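Local coordinates for protein cystathionine gamma-synthase (PDB 6LD9) that probably catalyses the formation of cystathionine in the methionine biosynthesis pathway, using pyridoxal 5'-phosphate as cofactor, at residues T208-G213 against E336-V341; G308-F313 against R372-I377. The protein carries 2 engineered substitutions. All coordinates share one frame; numbering follows the deposited sequence.

Interaction 1 (T208-G213 against E336-V341); sequences TKYING and ESLGGV. With E9U ((2~{S})-4-[(2~{R})-2-azanyl-3-oxidanyl-3-oxidanylidene-propyl]sulfanyl-2-[(~{E})-[2-methyl-3-oxidanyl-5-(phosphonooxymethyl)pyridin-4-yl]methylideneamino]butanoic acid), chain G.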
ATOM      1  N   THR C 208      -6.335   9.605 -13.551  1.00 20.19           N
ATOM      2  CA  THR C 208      -7.207   9.789 -12.368  1.00 20.51           C
ATOM      3  C   THR C 208      -8.646   9.350 -12.713  1.00 23.64           C
ATOM      4  O   THR C 208      -9.410   8.941 -11.826  1.00 24.07           O
ATOM      5  CB  THR C 208      -7.152  11.259 -11.973  1.00 19.19           C
ATOM      6  OG1 THR C 208      -5.792  11.716 -11.890  1.00 18.57           O
ATOM      7  CG2 THR C 208      -7.856  11.523 -10.667  1.00 19.05           C
ATOM      8  N   LYS C 209      -9.014   9.415 -13.993  1.00 25.93           N
ATOM      9  CA  LYS C 209     -10.414   9.310 -14.440  1.00 26.00           C
ATOM     10  C   LYS C 209     -10.645   7.826 -14.807  1.00 25.42           C
ATOM     11  O   LYS C 209     -10.490   6.943 -13.896  1.00 25.02           O
ATOM     12  CB  LYS C 209     -10.637  10.442 -15.446  1.00 28.57           C
ATOM     13  CG  LYS C 209     -10.281  11.898 -15.001  1.00 30.35           C
ATOM     14  CD  LYS C 209     -10.498  12.114 -13.512  1.00 35.93           C
ATOM     15  CE  LYS C 209     -10.480  13.497 -12.853  1.00 38.14           C
ATOM     16  NZ  LYS C 209      -9.608  14.427 -13.568  1.00 44.87           N
ATOM     17  N   TYR C 210     -11.094   7.505 -16.008  1.00 22.41           N
ATOM     18  CA  TYR C 210     -11.465   6.109 -16.372  1.00 20.40           C
ATOM     19  C   TYR C 210     -10.338   5.087 -16.301  1.00 19.01           C
ATOM     20  O   TYR C 210     -10.578   3.945 -15.996  1.00 17.46           O
ATOM     21  CB  TYR C 210     -12.045   6.042 -17.773  1.00 20.40           C
ATOM     22  CG  TYR C 210     -13.357   6.781 -17.875  1.00 20.22           C
ATOM     23  CD1 TYR C 210     -14.515   6.204 -17.432  1.00 20.48           C
ATOM     24  CD2 TYR C 210     -13.419   8.041 -18.411  1.00 20.40           C
ATOM     25  CE1 TYR C 210     -15.731   6.865 -17.499  1.00 22.40           C
ATOM     26  CE2 TYR C 210     -14.632   8.697 -18.511  1.00 22.63           C
ATOM     27  CZ  TYR C 210     -15.820   8.116 -18.077  1.00 22.73           C
ATOM     28  OH  TYR C 210     -17.033   8.807 -18.166  1.00 22.65           O
ATOM     29  N   ILE C 211      -9.126   5.441 -16.616  1.00 19.83           N
ATOM     30  CA  ILE C 211      -8.052   4.419 -16.666  1.00 20.32           C
ATOM     31  C   ILE C 211      -7.898   3.822 -15.265  1.00 21.60           C
ATOM     32  O   ILE C 211      -7.962   2.592 -15.117  1.00 23.46           O
ATOM     33  CB  ILE C 211      -6.764   5.034 -17.200  1.00 20.63           C
ATOM     34  CG1 ILE C 211      -6.905   5.348 -18.690  1.00 22.35           C
ATOM     35  CG2 ILE C 211      -5.600   4.116 -16.952  1.00 20.79           C
ATOM     36  CD1 ILE C 211      -5.809   6.195 -19.240  1.00 22.70           C
ATOM     37  N   ASN C 212      -7.779   4.642 -14.230  1.00 22.28           N
ATOM     38  CA  ASN C 212      -7.685   4.078 -12.867  1.00 21.96           C
ATOM     39  C   ASN C 212      -9.072   3.573 -12.438  1.00 20.97           C
ATOM     40  O   ASN C 212      -9.206   2.498 -11.860  1.00 20.28           O
ATOM     41  CB  ASN C 212      -7.219   5.086 -11.834  1.00 22.37           C
ATOM     42  CG  ASN C 212      -7.215   4.441 -10.454  1.00 24.11           C
ATOM     43  OD1 ASN C 212      -7.927   4.921  -9.573  1.00 24.28           O
ATOM     44  ND2 ASN C 212      -6.481   3.326 -10.285  1.00 22.93           N
ATOM     45  N   GLY C 213     -10.064   4.416 -12.580  1.00 21.16           N
ATOM     46  CA  GLY C 213     -11.459   3.999 -12.443  1.00 21.94           C
ATOM     47  C   GLY C 213     -11.938   3.953 -11.031  1.00 22.75           C
ATOM     48  O   GLY C 213     -13.147   3.846 -10.881  1.00 25.13           O
ATOM     49  N   GLU C 336     -15.893  16.864  -7.320  1.00 27.79           N
ATOM     50  CA  GLU C 336     -15.079  16.972  -8.563  1.00 30.01           C
ATOM     51  C   GLU C 336     -14.602  15.582  -8.998  1.00 25.65           C
ATOM     52  O   GLU C 336     -14.853  14.596  -8.291  1.00 25.90           O
ATOM     53  CB  GLU C 336     -13.929  17.968  -8.328  1.00 35.16           C
ATOM     54  CG  GLU C 336     -14.449  19.377  -7.968  1.00 42.25           C
ATOM     55  CD  GLU C 336     -13.442  20.437  -7.520  1.00 49.07           C
ATOM     56  OE1 GLU C 336     -13.754  21.646  -7.704  1.00 53.13           O
ATOM     57  OE2 GLU C 336     -12.363  20.072  -6.967  1.00 52.06           O
ATOM     58  N   SER C 337     -13.905  15.533 -10.118  1.00 24.94           N
ATOM     59  CA  SER C 337     -13.401  14.317 -10.805  1.00 24.19           C
ATOM     60  C   SER C 337     -14.573  13.623 -11.545  1.00 23.32           C
ATOM     61  O   SER C 337     -15.722  14.113 -11.548  1.00 21.35           O
ATOM     62  CB  SER C 337     -12.690  13.414  -9.831  1.00 24.58           C
ATOM     63  OG  SER C 337     -11.821  12.471 -10.454  1.00 24.66           O
ATOM     64  N   LEU C 338     -14.256  12.515 -12.184  1.00 21.95           N
ATOM     65  CA  LEU C 338     -15.150  11.780 -13.110  1.00 21.42           C
ATOM     66  C   LEU C 338     -14.390  10.492 -13.413  1.00 21.55           C
ATOM     67  O   LEU C 338     -13.145  10.397 -13.111  1.00 19.04           O
ATOM     68  CB  LEU C 338     -15.373  12.592 -14.381  1.00 21.72           C
ATOM     69  CG  LEU C 338     -14.065  12.973 -15.107  1.00 23.51           C
ATOM     70  CD1 LEU C 338     -13.889  12.276 -16.443  1.00 23.77           C
ATOM     71  CD2 LEU C 338     -13.950  14.472 -15.318  1.00 25.48           C
ATOM     72  N   GLY C 339     -15.092   9.536 -14.014  1.00 23.61           N
ATOM     73  CA  GLY C 339     -14.490   8.307 -14.592  1.00 22.93           C
ATOM     74  C   GLY C 339     -14.463   7.237 -13.561  1.00 21.17           C
ATOM     75  O   GLY C 339     -13.885   6.192 -13.831  1.00 26.51           O
ATOM     76  N   GLY C 340     -15.023   7.498 -12.410  1.00 20.34           N
ATOM     77  CA  GLY C 340     -15.053   6.464 -11.372  1.00 21.50           C
ATOM     78  C   GLY C 340     -16.209   5.499 -11.565  1.00 22.50           C
ATOM     79  O   GLY C 340     -17.243   5.852 -12.174  1.00 22.80           O
ATOM     80  N   VAL C 341     -16.102   4.370 -10.901  1.00 23.35           N
ATOM     81  CA  VAL C 341     -17.208   3.403 -10.783  1.00 23.68           C
ATOM     82  C   VAL C 341     -18.360   4.068 -10.052  1.00 23.30           C
ATOM     83  O   VAL C 341     -19.456   3.688 -10.306  1.00 22.40           O
ATOM     84  CB  VAL C 341     -16.751   2.133 -10.065  1.00 22.97           C
ATOM     85  CG1 VAL C 341     -15.739   1.408 -10.890  1.00 23.80           C
ATOM     86  CG2 VAL C 341     -16.275   2.399  -8.662  1.00 22.55           C
TER
HETATM   87  N1  E9U G 801      -7.559  16.932 -18.559  1.00 24.83           N
HETATM   88  C2  E9U G 801      -8.930  16.888 -18.399  1.00 25.59           C
HETATM   89  C3  E9U G 801      -9.560  16.923 -17.080  1.00 24.71           C
HETATM   90  N   E9U G 801     -10.597  17.140 -14.439  1.00 32.72           N
HETATM   91  CA  E9U G 801     -11.255  17.120 -13.110  1.00 34.50           C
HETATM   92  C   E9U G 801     -12.716  17.367 -13.362  1.00 34.34           C
HETATM   93  O   E9U G 801     -13.043  17.992 -14.427  1.00 32.92           O
HETATM   94  CB  E9U G 801     -10.572  18.163 -12.221  1.00 37.56           C
HETATM   95  CG  E9U G 801     -11.352  18.594 -11.049  1.00 42.11           C
HETATM   96  SD  E9U G 801     -11.096  20.290 -10.621  1.00 63.79           S
HETATM   97  CE  E9U G 801      -9.619  20.523  -9.652  1.00 46.77           C
HETATM   98  CZ  E9U G 801      -9.250  21.510  -8.504  1.00 43.88           C
HETATM   99  CH  E9U G 801      -8.233  22.473  -9.008  1.00 39.50           C
HETATM  100  NH  E9U G 801     -10.235  22.095  -7.581  1.00 44.82           N
HETATM  101  C2A E9U G 801      -9.828  16.761 -19.609  1.00 24.35           C
HETATM  102  C4  E9U G 801      -8.697  17.029 -15.924  1.00 26.75           C
HETATM  103  C4A E9U G 801      -9.308  17.098 -14.587  1.00 29.46           C
HETATM  104  C5  E9U G 801      -7.247  17.041 -16.205  1.00 26.20           C
HETATM  105  C5A E9U G 801      -6.229  17.112 -15.134  1.00 26.45           C
HETATM  106  C6  E9U G 801      -6.759  16.985 -17.530  1.00 26.01           C
HETATM  107  O1P E9U G 801      -6.660  16.236 -12.094  1.00 21.99           O
HETATM  108  O2P E9U G 801      -5.265  14.268 -12.877  1.00 25.77           O
HETATM  109  O3  E9U G 801     -10.876  16.923 -16.930  1.00 23.44           O
HETATM  110  O3P E9U G 801      -4.246  16.515 -12.834  1.00 24.57           O
HETATM  111  O4P E9U G 801      -5.957  15.817 -14.579  1.00 27.02           O
HETATM  112  OT  E9U G 801     -13.567  17.005 -12.484  1.00 33.22           O
HETATM  113  OX1 E9U G 801      -8.144  23.611  -8.610  1.00 35.49           O
HETATM  114  OX2 E9U G 801      -7.407  22.089  -9.824  1.00 38.48           O
HETATM  115  P   E9U G 801      -5.528  15.734 -12.975  1.00 27.02           P
HETATM  116  O   HOH W   1     -11.594   9.955  -9.886  1.00 37.86           O
HETATM  117  O   HOH W   2     -14.728   3.619 -13.800  1.00 16.37           O
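The ring of Tyr210 carries a backbone carbon on its face: Gly339 CA lies 3.5 Å from the ring centroid and 12° off the normal, a CH-pi contact. Having no side chain, Gly339 brings its CA directly against the ring, beside the backbone of Lys209 and Tyr210. Leu338 CD1 meets the ring obliquely and the aliphatic part of Lys209 as well. The side chains of Lys209 and Leu338 cross at about a right angle, Lys209 CB standing 3.9 Å from Leu338 CD1.

The backbones are joined by Val341 N donating to Gly213 O (3.0 Å, 142° at the hydrogen). Two waters also bridge the segments: one donates to Thr208 O and pairs with Ser337 OG; the other donates to Gly339 O at 2.7 Å and only weakly to Gly213 O, the atom that also accepts from Val341 N.

Both segments also grip the bound cystathionine–pyridoxal phosphate aldimine. Thr208 OG1 donates to phosphate O2P of E9U (2.8 Å), Ser337 N to its carboxylate OT (2.8 Å), and Glu336 OE2 accepts from its amine NH. Tyr57 of the second subunit packs on Lys209. Lys209 is the predicted cofactor-attachment residue; here the aldimine links cofactor and amino acid instead, consistent with a complex in which that lysine has been displaced.

Interaction 2 (G308-F313 against R372-I377); sequences GAMMSF and RLSIGI. With E9U ((2~{S})-4-[(2~{R})-2-azanyl-3-oxidanyl-3-oxidanylidene-propyl]sulfanyl-2-[(~{E})-[2-methyl-3-oxidanyl-5-(phosphonooxymethyl)pyridin-4-yl]methylideneamino]butanoic acid), chain G.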
ATOM      1  N   GLY C 308     -19.517   7.220 -24.472  1.00 24.89           N
ATOM      2  CA  GLY C 308     -18.976   7.586 -23.165  1.00 23.94           C
ATOM      3  C   GLY C 308     -20.073   7.699 -22.143  1.00 23.13           C
ATOM      4  O   GLY C 308     -21.159   7.298 -22.403  1.00 21.26           O
ATOM      5  N   ALA C 309     -19.746   8.229 -20.988  1.00 22.96           N
ATOM      6  CA  ALA C 309     -20.670   8.326 -19.864  1.00 24.07           C
ATOM      7  C   ALA C 309     -20.579   9.695 -19.221  1.00 24.48           C
ATOM      8  O   ALA C 309     -20.991   9.800 -18.056  1.00 25.47           O
ATOM      9  CB  ALA C 309     -20.377   7.216 -18.886  1.00 24.61           C
ATOM     10  N   MET C 310     -20.018  10.677 -19.910  1.00 26.68           N
ATOM     11  CA  MET C 310     -20.039  12.077 -19.414  1.00 26.80           C
ATOM     12  C   MET C 310     -21.165  12.820 -20.122  1.00 28.88           C
ATOM     13  O   MET C 310     -21.254  12.759 -21.390  1.00 29.36           O
ATOM     14  CB  MET C 310     -18.711  12.791 -19.651  1.00 27.51           C
ATOM     15  CG  MET C 310     -17.506  12.195 -18.884  1.00 29.84           C
ATOM     16  SD  MET C 310     -17.775  12.006 -17.110  1.00 27.42           S
ATOM     17  CE  MET C 310     -17.931  13.740 -16.670  1.00 27.57           C
ATOM     18  N   MET C 311     -21.977  13.527 -19.354  1.00 28.58           N
ATOM     19  CA  MET C 311     -22.966  14.421 -19.943  1.00 29.78           C
ATOM     20  C   MET C 311     -23.162  15.628 -19.033  1.00 30.52           C
ATOM     21  O   MET C 311     -23.025  15.508 -17.848  1.00 28.72           O
ATOM     22  CB  MET C 311     -24.287  13.691 -20.214  1.00 29.64           C
ATOM     23  CG  MET C 311     -24.919  13.063 -19.015  1.00 31.89           C
ATOM     24  SD  MET C 311     -26.505  12.246 -19.488  1.00 36.99           S
ATOM     25  CE  MET C 311     -25.835  10.652 -19.967  1.00 33.63           C
ATOM     26  N   SER C 312     -23.595  16.750 -19.598  1.00 32.93           N
ATOM     27  CA  SER C 312     -24.094  17.860 -18.765  1.00 33.27           C
ATOM     28  C   SER C 312     -25.474  18.283 -19.253  1.00 30.97           C
ATOM     29  O   SER C 312     -25.992  17.689 -20.150  1.00 29.90           O
ATOM     30  CB  SER C 312     -23.086  18.933 -18.685  1.00 32.58           C
ATOM     31  OG  SER C 312     -22.752  19.267 -19.975  1.00 37.32           O
ATOM     32  N   PHE C 313     -26.134  19.111 -18.486  1.00 31.41           N
ATOM     33  CA  PHE C 313     -27.539  19.494 -18.726  1.00 34.49           C
ATOM     34  C   PHE C 313     -27.905  20.729 -17.874  1.00 35.15           C
ATOM     35  O   PHE C 313     -27.216  21.134 -16.827  1.00 30.33           O
ATOM     36  CB  PHE C 313     -28.431  18.271 -18.481  1.00 36.54           C
ATOM     37  CG  PHE C 313     -28.652  17.973 -17.028  1.00 36.79           C
ATOM     38  CD1 PHE C 313     -27.726  17.212 -16.322  1.00 36.75           C
ATOM     39  CD2 PHE C 313     -29.753  18.483 -16.358  1.00 38.01           C
ATOM     40  CE1 PHE C 313     -27.898  16.945 -14.980  1.00 34.27           C
ATOM     41  CE2 PHE C 313     -29.923  18.210 -15.009  1.00 36.69           C
ATOM     42  CZ  PHE C 313     -28.974  17.487 -14.323  1.00 36.44           C
ATOM     43  N   ARG C 372     -23.103  18.678 -14.477  1.00 27.04           N
ATOM     44  CA  ARG C 372     -22.298  17.676 -15.174  1.00 25.22           C
ATOM     45  C   ARG C 372     -22.442  16.338 -14.424  1.00 25.52           C
ATOM     46  O   ARG C 372     -22.120  16.269 -13.248  1.00 26.77           O
ATOM     47  CB  ARG C 372     -20.850  18.145 -15.180  1.00 24.47           C
ATOM     48  CG  ARG C 372     -19.983  17.372 -16.142  1.00 25.29           C
ATOM     49  CD  ARG C 372     -18.519  17.624 -16.025  1.00 25.77           C
ATOM     50  NE  ARG C 372     -18.007  17.098 -14.792  1.00 27.64           N
ATOM     51  CZ  ARG C 372     -16.747  17.258 -14.379  1.00 28.37           C
ATOM     52  NH1 ARG C 372     -15.878  17.929 -15.103  1.00 28.63           N
ATOM     53  NH2 ARG C 372     -16.343  16.715 -13.245  1.00 29.64           N
ATOM     54  N   LEU C 373     -22.832  15.271 -15.110  1.00 26.41           N
ATOM     55  CA  LEU C 373     -22.895  13.912 -14.541  1.00 25.54           C
ATOM     56  C   LEU C 373     -21.729  13.101 -15.043  1.00 25.18           C
ATOM     57  O   LEU C 373     -21.420  13.176 -16.213  1.00 23.72           O
ATOM     58  CB  LEU C 373     -24.197  13.253 -14.958  1.00 25.96           C
ATOM     59  CG  LEU C 373     -25.426  14.053 -14.590  1.00 25.62           C
ATOM     60  CD1 LEU C 373     -26.619  13.367 -15.147  1.00 26.71           C
ATOM     61  CD2 LEU C 373     -25.535  14.223 -13.085  1.00 27.18           C
ATOM     62  N   SER C 374     -21.061  12.443 -14.111  1.00 25.16           N
ATOM     63  CA  SER C 374     -20.170  11.315 -14.401  1.00 25.44           C
ATOM     64  C   SER C 374     -20.992  10.081 -14.042  1.00 25.59           C
ATOM     65  O   SER C 374     -21.262   9.868 -12.808  1.00 24.40           O
ATOM     66  CB  SER C 374     -18.845  11.386 -13.680  1.00 24.78           C
ATOM     67  OG  SER C 374     -18.025  10.236 -13.979  1.00 25.87           O
ATOM     68  N   ILE C 375     -21.327   9.263 -15.056  1.00 25.43           N
ATOM     69  CA  ILE C 375     -22.220   8.121 -14.775  1.00 25.01           C
ATOM     70  C   ILE C 375     -21.371   6.914 -14.482  1.00 24.44           C
ATOM     71  O   ILE C 375     -20.494   6.608 -15.275  1.00 24.55           O
ATOM     72  CB  ILE C 375     -23.275   7.979 -15.860  1.00 26.82           C
ATOM     73  CG1 ILE C 375     -24.182   9.183 -15.653  1.00 27.77           C
ATOM     74  CG2 ILE C 375     -24.064   6.665 -15.754  1.00 27.51           C
ATOM     75  CD1 ILE C 375     -24.885   9.605 -16.825  1.00 31.02           C
ATOM     76  N   GLY C 376     -21.618   6.354 -13.293  1.00 24.11           N
ATOM     77  CA  GLY C 376     -20.976   5.142 -12.756  1.00 22.77           C
ATOM     78  C   GLY C 376     -21.595   3.864 -13.278  1.00 22.88           C
ATOM     79  O   GLY C 376     -22.318   3.920 -14.304  1.00 23.14           O
ATOM     80  N   ILE C 377     -21.341   2.769 -12.553  1.00 21.27           N
ATOM     81  CA  ILE C 377     -21.704   1.385 -12.922  1.00 20.94           C
ATOM     82  C   ILE C 377     -22.690   0.792 -11.922  1.00 20.37           C
ATOM     83  O   ILE C 377     -22.868  -0.404 -11.943  1.00 20.14           O
ATOM     84  CB  ILE C 377     -20.434   0.554 -13.066  1.00 21.20           C
ATOM     85  CG1 ILE C 377     -19.683   0.350 -11.742  1.00 21.22           C
ATOM     86  CG2 ILE C 377     -19.573   1.171 -14.145  1.00 22.11           C
ATOM     87  CD1 ILE C 377     -18.572  -0.674 -11.895  1.00 21.77           C
TER
HETATM   88  N1  E9U G 801      -7.559  16.932 -18.559  1.00 24.83           N
HETATM   89  C2  E9U G 801      -8.930  16.888 -18.399  1.00 25.59           C
HETATM   90  C3  E9U G 801      -9.560  16.923 -17.080  1.00 24.71           C
HETATM   91  N   E9U G 801     -10.597  17.140 -14.439  1.00 32.72           N
HETATM   92  CA  E9U G 801     -11.255  17.120 -13.110  1.00 34.50           C
HETATM   93  C   E9U G 801     -12.716  17.367 -13.362  1.00 34.34           C
HETATM   94  O   E9U G 801     -13.043  17.992 -14.427  1.00 32.92           O
HETATM   95  CB  E9U G 801     -10.572  18.163 -12.221  1.00 37.56           C
HETATM   96  CG  E9U G 801     -11.352  18.594 -11.049  1.00 42.11           C
HETATM   97  SD  E9U G 801     -11.096  20.290 -10.621  1.00 63.79           S
HETATM   98  CE  E9U G 801      -9.619  20.523  -9.652  1.00 46.77           C
HETATM   99  CZ  E9U G 801      -9.250  21.510  -8.504  1.00 43.88           C
HETATM  100  CH  E9U G 801      -8.233  22.473  -9.008  1.00 39.50           C
HETATM  101  NH  E9U G 801     -10.235  22.095  -7.581  1.00 44.82           N
HETATM  102  C2A E9U G 801      -9.828  16.761 -19.609  1.00 24.35           C
HETATM  103  C4  E9U G 801      -8.697  17.029 -15.924  1.00 26.75           C
HETATM  104  C4A E9U G 801      -9.308  17.098 -14.587  1.00 29.46           C
HETATM  105  C5  E9U G 801      -7.247  17.041 -16.205  1.00 26.20           C
HETATM  106  C5A E9U G 801      -6.229  17.112 -15.134  1.00 26.45           C
HETATM  107  C6  E9U G 801      -6.759  16.985 -17.530  1.00 26.01           C
HETATM  108  O1P E9U G 801      -6.660  16.236 -12.094  1.00 21.99           O
HETATM  109  O2P E9U G 801      -5.265  14.268 -12.877  1.00 25.77           O
HETATM  110  O3  E9U G 801     -10.876  16.923 -16.930  1.00 23.44           O
HETATM  111  O3P E9U G 801      -4.246  16.515 -12.834  1.00 24.57           O
HETATM  112  O4P E9U G 801      -5.957  15.817 -14.579  1.00 27.02           O
HETATM  113  OT  E9U G 801     -13.567  17.005 -12.484  1.00 33.22           O
HETATM  114  OX1 E9U G 801      -8.144  23.611  -8.610  1.00 35.49           O
HETATM  115  OX2 E9U G 801      -7.407  22.089  -9.824  1.00 38.48           O
HETATM  116  P   E9U G 801      -5.528  15.734 -12.975  1.00 27.02           P
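An antiparallel strand pair in the C-terminal five-stranded sheet, 310-313 beside 372-374, delivers an arginine to the carboxylate of the bound cystathionine adduct. The strand axes approach to 4.6 Å, and the register pairs Met311 with Leu373 as the hydrogen-bonded pair, flanked by Met310–Ser374 and Ser312–Arg372 as non-hydrogen-bonded pairs. Leu373 N reaches Met311 O at 2.8 Å, and Met311 N returns a longer bond to Leu373 O. Past the end of the strands, Ile375 N to Ala309 O (3.1 Å) extends the ladder by one more bond.

On the face carrying Leu373 and Met311, apolar groups mesh. Met311 CE meets Ile375 CD1 at 3.4 Å, while Leu373 CD1 lies 3.8 Å from Phe313 CE1, the two side chains crossing obliquely. Helix 259-277 is adjacent, with Ile273 against Ile375.

Met310, Ser312, Arg372 and Ser374 occupy the other face. Met310 is folded by three successive turns of like sense (chi1 -64°, chi2 -52°, chi3 -65°), which brings its SD beside Ser374 and its CE over one face of the Arg372 guanidinium, 3.8 Å from NE. The methyl thus sits over the NE end of that face, while the NH1 and NH2 edge is turned to the ligand. Ser374 OG has its polar partner outside the pair, at Gly339 N, and Ser312 OG has its own at Pro160 O. In a fork lying near the guanidinium plane, Arg372 NH1 bonds E9U O and Arg372 NH2 bonds E9U OT, both at 2.9 Å.

From the N terminus, the chain passes 208-213, then 308-313, then 336-341 and finally 372-377, so the two contacts cross. Interaction 1 closes a loop of 122 intervening residues, about half of them helical; interaction 2 closes one of 58 and starts inside the first. The earliest segment follows strand 202-206 of the seven-stranded sheet, whereas the other three belong to the five-stranded sheet or its connecting loop, so interaction 1 joins a loop of the seven-stranded sheet to a loop of the five-stranded one and interaction 2 acts within the second. Their centres are 11 Å apart. Probable hydrogen bonds connect them directly, Val341 O to Ile377 N (3.1 Å) among them, and both meet the same ligand.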